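Long-range contact in cystathionine gamma-lyase (Saccharomyces cerevisiae, PDB 1N8P), which belongs to the pyridoxal-5'-phosphate-dependent enzymes of the Cys/Met metabolism family and carries that cofactor in its fold: residues A[146-158]-A[284-298]. Residues are numbered along the deposited sequence; the frame is centred on the assembly and turned at random.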
loop_
_atom_site.group_PDB
_atom_site.type_symbol
_atom_site.label_atom_id
_atom_site.label_comp_id
_atom_site.label_asym_id
_atom_site.label_seq_id
_atom_site.Cartn_x
_atom_site.Cartn_y
_atom_site.Cartn_z
ATOM N N THR A 146 -24.669 15.108 17.940
ATOM C CA THR A 146 -26.001 15.151 17.342
ATOM C C THR A 146 -26.759 13.853 17.457
ATOM O O THR A 146 -27.660 13.762 18.291
ATOM C CB THR A 146 -25.985 15.643 15.878
ATOM O OG1 THR A 146 -24.806 15.171 15.205
ATOM C CG2 THR A 146 -26.071 17.168 15.848
ATOM N N PRO A 147 -26.459 12.839 16.630
ATOM C CA PRO A 147 -27.338 11.715 16.977
ATOM C C PRO A 147 -26.578 10.884 18.018
ATOM O O PRO A 147 -25.503 10.352 17.758
ATOM C CB PRO A 147 -27.548 11.000 15.643
ATOM C CG PRO A 147 -27.212 12.056 14.633
ATOM C CD PRO A 147 -26.023 12.735 15.244
ATOM N N THR A 148 -27.114 10.822 19.223
ATOM C CA THR A 148 -26.459 10.093 20.278
ATOM C C THR A 148 -26.366 8.616 19.976
ATOM O O THR A 148 -27.243 8.026 19.366
ATOM C CB THR A 148 -27.217 10.248 21.570
ATOM O OG1 THR A 148 -28.546 9.747 21.390
ATOM C CG2 THR A 148 -27.271 11.695 21.980
ATOM N N ASN A 149 -25.294 8.016 20.445
ATOM C CA ASN A 149 -25.061 6.597 20.258
ATOM C C ASN A 149 -25.382 5.888 21.582
ATOM O O ASN A 149 -24.739 6.158 22.594
ATOM C CB ASN A 149 -23.600 6.424 19.852
ATOM C CG ASN A 149 -23.176 5.001 19.776
ATOM O OD1 ASN A 149 -23.779 4.186 19.081
ATOM N ND2 ASN A 149 -22.108 4.690 20.476
ATOM N N PRO A 150 -26.347 4.935 21.580
ATOM C CA PRO A 150 -27.204 4.399 20.507
ATOM C C PRO A 150 -28.696 4.752 20.572
ATOM O O PRO A 150 -29.485 4.266 19.767
ATOM C CB PRO A 150 -27.029 2.917 20.695
ATOM C CG PRO A 150 -27.245 2.833 22.226
ATOM C CD PRO A 150 -26.422 4.041 22.757
ATOM N N THR A 151 -29.100 5.557 21.546
ATOM C CA THR A 151 -30.507 5.934 21.681
ATOM C C THR A 151 -30.946 6.657 20.408
ATOM O O THR A 151 -32.092 6.545 19.963
ATOM C CB THR A 151 -30.715 6.837 22.924
ATOM O OG1 THR A 151 -30.376 6.098 24.100
ATOM C CG2 THR A 151 -32.165 7.288 23.047
ATOM N N LEU A 152 -30.013 7.398 19.828
ATOM C CA LEU A 152 -30.256 8.128 18.604
ATOM C C LEU A 152 -31.104 9.379 18.777
ATOM O O LEU A 152 -31.979 9.653 17.965
ATOM C CB LEU A 152 -30.875 7.187 17.572
ATOM C CG LEU A 152 -29.990 5.977 17.237
ATOM C CD1 LEU A 152 -30.545 5.214 16.054
ATOM C CD2 LEU A 152 -28.605 6.455 16.922
ATOM N N LYS A 153 -30.792 10.144 19.825
ATOM C CA LYS A 153 -31.476 11.393 20.187
ATOM C C LYS A 153 -30.928 12.601 19.420
ATOM O O LYS A 153 -29.759 12.904 19.503
ATOM C CB LYS A 153 -31.317 11.633 21.696
ATOM C CG LYS A 153 -31.975 12.904 22.215
ATOM C CD LYS A 153 -31.640 13.182 23.669
ATOM C CE LYS A 153 -32.108 12.044 24.567
ATOM N NZ LYS A 153 -31.333 10.778 24.352
ATOM N N VAL A 154 -31.775 13.302 18.690
ATOM C CA VAL A 154 -31.321 14.450 17.929
ATOM C C VAL A 154 -31.300 15.708 18.779
ATOM O O VAL A 154 -32.169 15.887 19.610
ATOM C CB VAL A 154 -32.244 14.682 16.740
ATOM C CG1 VAL A 154 -31.858 15.938 16.011
ATOM C CG2 VAL A 154 -32.167 13.492 15.809
ATOM N N THR A 155 -30.318 16.576 18.565
ATOM C CA THR A 155 -30.177 17.823 19.298
ATOM C C THR A 155 -30.178 19.013 18.330
ATOM O O THR A 155 -29.626 18.947 17.216
ATOM C CB THR A 155 -28.857 17.879 20.132
ATOM O OG1 THR A 155 -28.885 16.896 21.173
ATOM C CG2 THR A 155 -28.687 19.240 20.772
ATOM N N ASP A 156 -30.819 20.106 18.755
ATOM C CA ASP A 156 -30.893 21.314 17.930
ATOM C C ASP A 156 -29.632 22.185 18.072
ATOM O O ASP A 156 -29.477 22.980 19.010
ATOM C CB ASP A 156 -32.137 22.134 18.286
ATOM C CG ASP A 156 -32.512 23.129 17.194
ATOM O OD1 ASP A 156 -31.633 23.876 16.716
ATOM O OD2 ASP A 156 -33.696 23.164 16.816
ATOM N N ILE A 157 -28.732 22.019 17.118
ATOM C CA ILE A 157 -27.487 22.772 17.110
ATOM C C ILE A 157 -27.698 24.290 17.244
ATOM O O ILE A 157 -26.873 24.981 17.835
ATOM C CB ILE A 157 -26.697 22.449 15.824
ATOM C CG1 ILE A 157 -26.439 20.947 15.786
ATOM C CG2 ILE A 157 -25.378 23.205 15.797
ATOM C CD1 ILE A 157 -25.813 20.445 14.517
ATOM N N GLN A 158 -28.808 24.796 16.709
ATOM C CA GLN A 158 -29.119 26.220 16.764
ATOM C C GLN A 158 -29.552 26.642 18.165
ATOM O O GLN A 158 -28.987 27.587 18.734
ATOM C CB GLN A 158 -30.222 26.556 15.775
ATOM C CG GLN A 158 -30.337 28.022 15.548
ATOM C CD GLN A 158 -29.034 28.590 15.146
ATOM O OE1 GLN A 158 -28.690 28.609 13.971
ATOM N NE2 GLN A 158 -28.274 29.043 16.118
ATOM N N PRO A 284 -34.017 8.314 13.721
ATOM C CA PRO A 284 -34.354 9.726 13.490
ATOM C C PRO A 284 -35.180 10.024 12.232
ATOM O O PRO A 284 -35.626 11.156 12.032
ATOM C CB PRO A 284 -32.982 10.408 13.446
ATOM C CG PRO A 284 -32.127 9.560 14.343
ATOM C CD PRO A 284 -32.572 8.146 13.939
ATOM N N GLY A 285 -35.385 9.010 11.394
ATOM C CA GLY A 285 -36.139 9.193 10.170
ATOM C C GLY A 285 -37.612 8.838 10.275
ATOM O O GLY A 285 -38.393 8.973 9.314
ATOM N N LEU A 286 -38.007 8.358 11.440
ATOM C CA LEU A 286 -39.398 8.016 11.632
ATOM C C LEU A 286 -40.113 9.263 12.162
ATOM O O LEU A 286 -39.766 9.762 13.223
ATOM C CB LEU A 286 -39.507 6.856 12.612
ATOM C CG LEU A 286 -38.981 5.518 12.093
ATOM C CD1 LEU A 286 -39.151 4.418 13.145
ATOM C CD2 LEU A 286 -39.769 5.157 10.874
ATOM N N LYS A 287 -41.095 9.772 11.414
ATOM C CA LYS A 287 -41.838 10.988 11.805
ATOM C C LYS A 287 -42.255 11.008 13.280
ATOM O O LYS A 287 -42.560 12.067 13.861
ATOM C CB LYS A 287 -43.083 11.161 10.918
ATOM C CG LYS A 287 -42.753 11.465 9.477
ATOM C CD LYS A 287 -43.997 11.560 8.653
ATOM C CE LYS A 287 -43.654 11.619 7.187
ATOM N NZ LYS A 287 -43.069 10.347 6.685
ATOM N N THR A 288 -42.245 9.824 13.866
ATOM C CA THR A 288 -42.601 9.633 15.242
ATOM C C THR A 288 -41.386 9.805 16.172
ATOM O O THR A 288 -41.461 9.558 17.380
ATOM C CB THR A 288 -43.147 8.248 15.387
ATOM O OG1 THR A 288 -42.127 7.311 14.997
ATOM C CG2 THR A 288 -44.357 8.074 14.484
ATOM N N HIS A 289 -40.259 10.220 15.616
ATOM C CA HIS A 289 -39.073 10.407 16.430
ATOM C C HIS A 289 -39.202 11.639 17.340
ATOM O O HIS A 289 -39.540 12.746 16.904
ATOM C CB HIS A 289 -37.848 10.556 15.544
ATOM C CG HIS A 289 -36.559 10.571 16.301
ATOM N ND1 HIS A 289 -35.943 9.420 16.738
ATOM C CD2 HIS A 289 -35.751 11.593 16.670
ATOM C CE1 HIS A 289 -34.809 9.730 17.336
ATOM N NE2 HIS A 289 -34.669 11.042 17.308
ATOM N N PRO A 290 -38.908 11.458 18.628
ATOM C CA PRO A 290 -38.993 12.531 19.605
ATOM C C PRO A 290 -38.541 13.877 19.130
ATOM O O PRO A 290 -39.092 14.890 19.519
ATOM C CB PRO A 290 -38.158 12.001 20.748
ATOM C CG PRO A 290 -38.580 10.584 20.761
ATOM C CD PRO A 290 -38.502 10.206 19.285
ATOM N N ASN A 291 -37.558 13.924 18.265
ATOM C CA ASN A 291 -37.110 15.242 17.862
ATOM C C ASN A 291 -37.247 15.431 16.354
ATOM O O ASN A 291 -36.553 16.262 15.757
ATOM C CB ASN A 291 -35.649 15.425 18.319
ATOM C CG ASN A 291 -35.390 14.877 19.751
ATOM O OD1 ASN A 291 -35.764 15.502 20.761
ATOM N ND2 ASN A 291 -34.751 13.700 19.829
ATOM N N TYR A 292 -38.178 14.686 15.761
ATOM C CA TYR A 292 -38.364 14.730 14.324
ATOM C C TYR A 292 -38.374 16.125 13.721
ATOM O O TYR A 292 -38.059 16.300 12.536
ATOM C CB TYR A 292 -39.636 13.992 13.909
ATOM C CG TYR A 292 -39.637 13.685 12.431
ATOM C CD1 TYR A 292 -38.876 12.632 11.919
ATOM C CD2 TYR A 292 -40.276 14.529 11.532
ATOM C CE1 TYR A 292 -38.739 12.438 10.554
ATOM C CE2 TYR A 292 -40.147 14.348 10.166
ATOM C CZ TYR A 292 -39.373 13.308 9.677
ATOM O OH TYR A 292 -39.195 13.186 8.317
ATOM N N ASP A 293 -38.731 17.113 14.537
ATOM C CA ASP A 293 -38.794 18.503 14.094
ATOM C C ASP A 293 -37.391 18.988 13.753
ATOM O O ASP A 293 -37.197 19.705 12.777
ATOM C CB ASP A 293 -39.435 19.376 15.188
ATOM C CG ASP A 293 -38.530 19.575 16.431
ATOM O OD1 ASP A 293 -38.134 18.585 17.104
ATOM O OD2 ASP A 293 -38.231 20.752 16.742
ATOM N N VAL A 294 -36.417 18.563 14.557
ATOM C CA VAL A 294 -35.012 18.924 14.364
ATOM C C VAL A 294 -34.427 18.192 13.155
ATOM O O VAL A 294 -33.665 18.751 12.363
ATOM C CB VAL A 294 -34.185 18.560 15.600
ATOM C CG1 VAL A 294 -32.753 18.965 15.393
ATOM C CG2 VAL A 294 -34.772 19.226 16.817
ATOM N N VAL A 295 -34.799 16.926 13.037
ATOM C CA VAL A 295 -34.374 16.075 11.954
ATOM C C VAL A 295 -34.668 16.830 10.672
ATOM O O VAL A 295 -33.775 17.086 9.883
ATOM C CB VAL A 295 -35.163 14.767 12.019
ATOM C CG1 VAL A 295 -35.045 13.993 10.710
ATOM C CG2 VAL A 295 -34.660 13.949 13.191
ATOM N N LEU A 296 -35.933 17.222 10.507
ATOM C CA LEU A 296 -36.405 17.962 9.334
ATOM C C LEU A 296 -35.712 19.302 9.053
ATOM O O LEU A 296 -35.917 19.875 7.980
ATOM C CB LEU A 296 -37.902 18.210 9.448
ATOM C CG LEU A 296 -38.850 17.031 9.304
ATOM C CD1 LEU A 296 -40.279 17.450 9.648
ATOM C CD2 LEU A 296 -38.768 16.519 7.888
ATOM N N LYS A 297 -34.925 19.805 10.007
ATOM C CA LYS A 297 -34.212 21.068 9.829
ATOM C C LYS A 297 -32.696 20.907 9.754
ATOM O O LYS A 297 -31.996 21.800 9.262
ATOM C CB LYS A 297 -34.565 22.065 10.948
ATOM C CG LYS A 297 -34.610 21.486 12.351
ATOM C CD LYS A 297 -34.506 22.554 13.454
ATOM C CE LYS A 297 -35.591 23.610 13.389
ATOM N NZ LYS A 297 -35.531 24.542 14.578
ATOM N N GLN A 298 -32.180 19.773 10.224
ATOM C CA GLN A 298 -30.735 19.548 10.188
ATOM C C GLN A 298 -30.276 18.453 9.211
ATOM O O GLN A 298 -29.166 18.522 8.672
ATOM C CB GLN A 298 -30.227 19.250 11.601
ATOM C CG GLN A 298 -29.820 20.500 12.337
ATOM C CD GLN A 298 -29.543 20.281 13.807
ATOM O OE1 GLN A 298 -29.067 21.190 14.483
ATOM N NE2 GLN A 298 -29.842 19.086 14.315
#
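Gln-298 reaches across with its whole amide to grip the backbone of 146-158 on both sides of Asp-156. Its NE2 donates to Thr-155 O at 2.9 Å, a nearly straight bond (166° at the hydrogen) in the plane of the amide, while its OE1 takes Ile-157 N at 2.8 Å on a lone pair in the carbonyl plane. The side chain gets there because it is extended beyond CG (chi2 170°), and the paired bonds fix the amide's rotation at the start of helix 157-167. Beside it lies the apolar centre, where Val-154 splits its two methyls: CG1 faces Val-294, and CG2 meets Val-295 CG2 at 3.6 Å and the CB of Pro-284 at 4.0 Å. In this fold type I (aspartate aminotransferase-like) PLP enzyme the contact joins the large cofactor-binding domain to the small C-terminal one, since 146-158 links strand 139-144 of the seven-stranded sheet to helix 157-167, whereas 284-298 follows edge strand 278-282 of the five-stranded sheet. Pro-284 CA sits over one face of the His-289 imidazole, and Leu-152 O comes to the ring's edge. Toward solvent the packing gives way to charge: NZ of the exposed Lys-297 lies 3.2 Å from Asp-156 OD2, on its syn lone pair, a salt bridge on the solvent side. The other carboxylate oxygen, OD1, instead caps helix 157-167, weakly accepting from Gln-158 N and also bonding Lys-159 N.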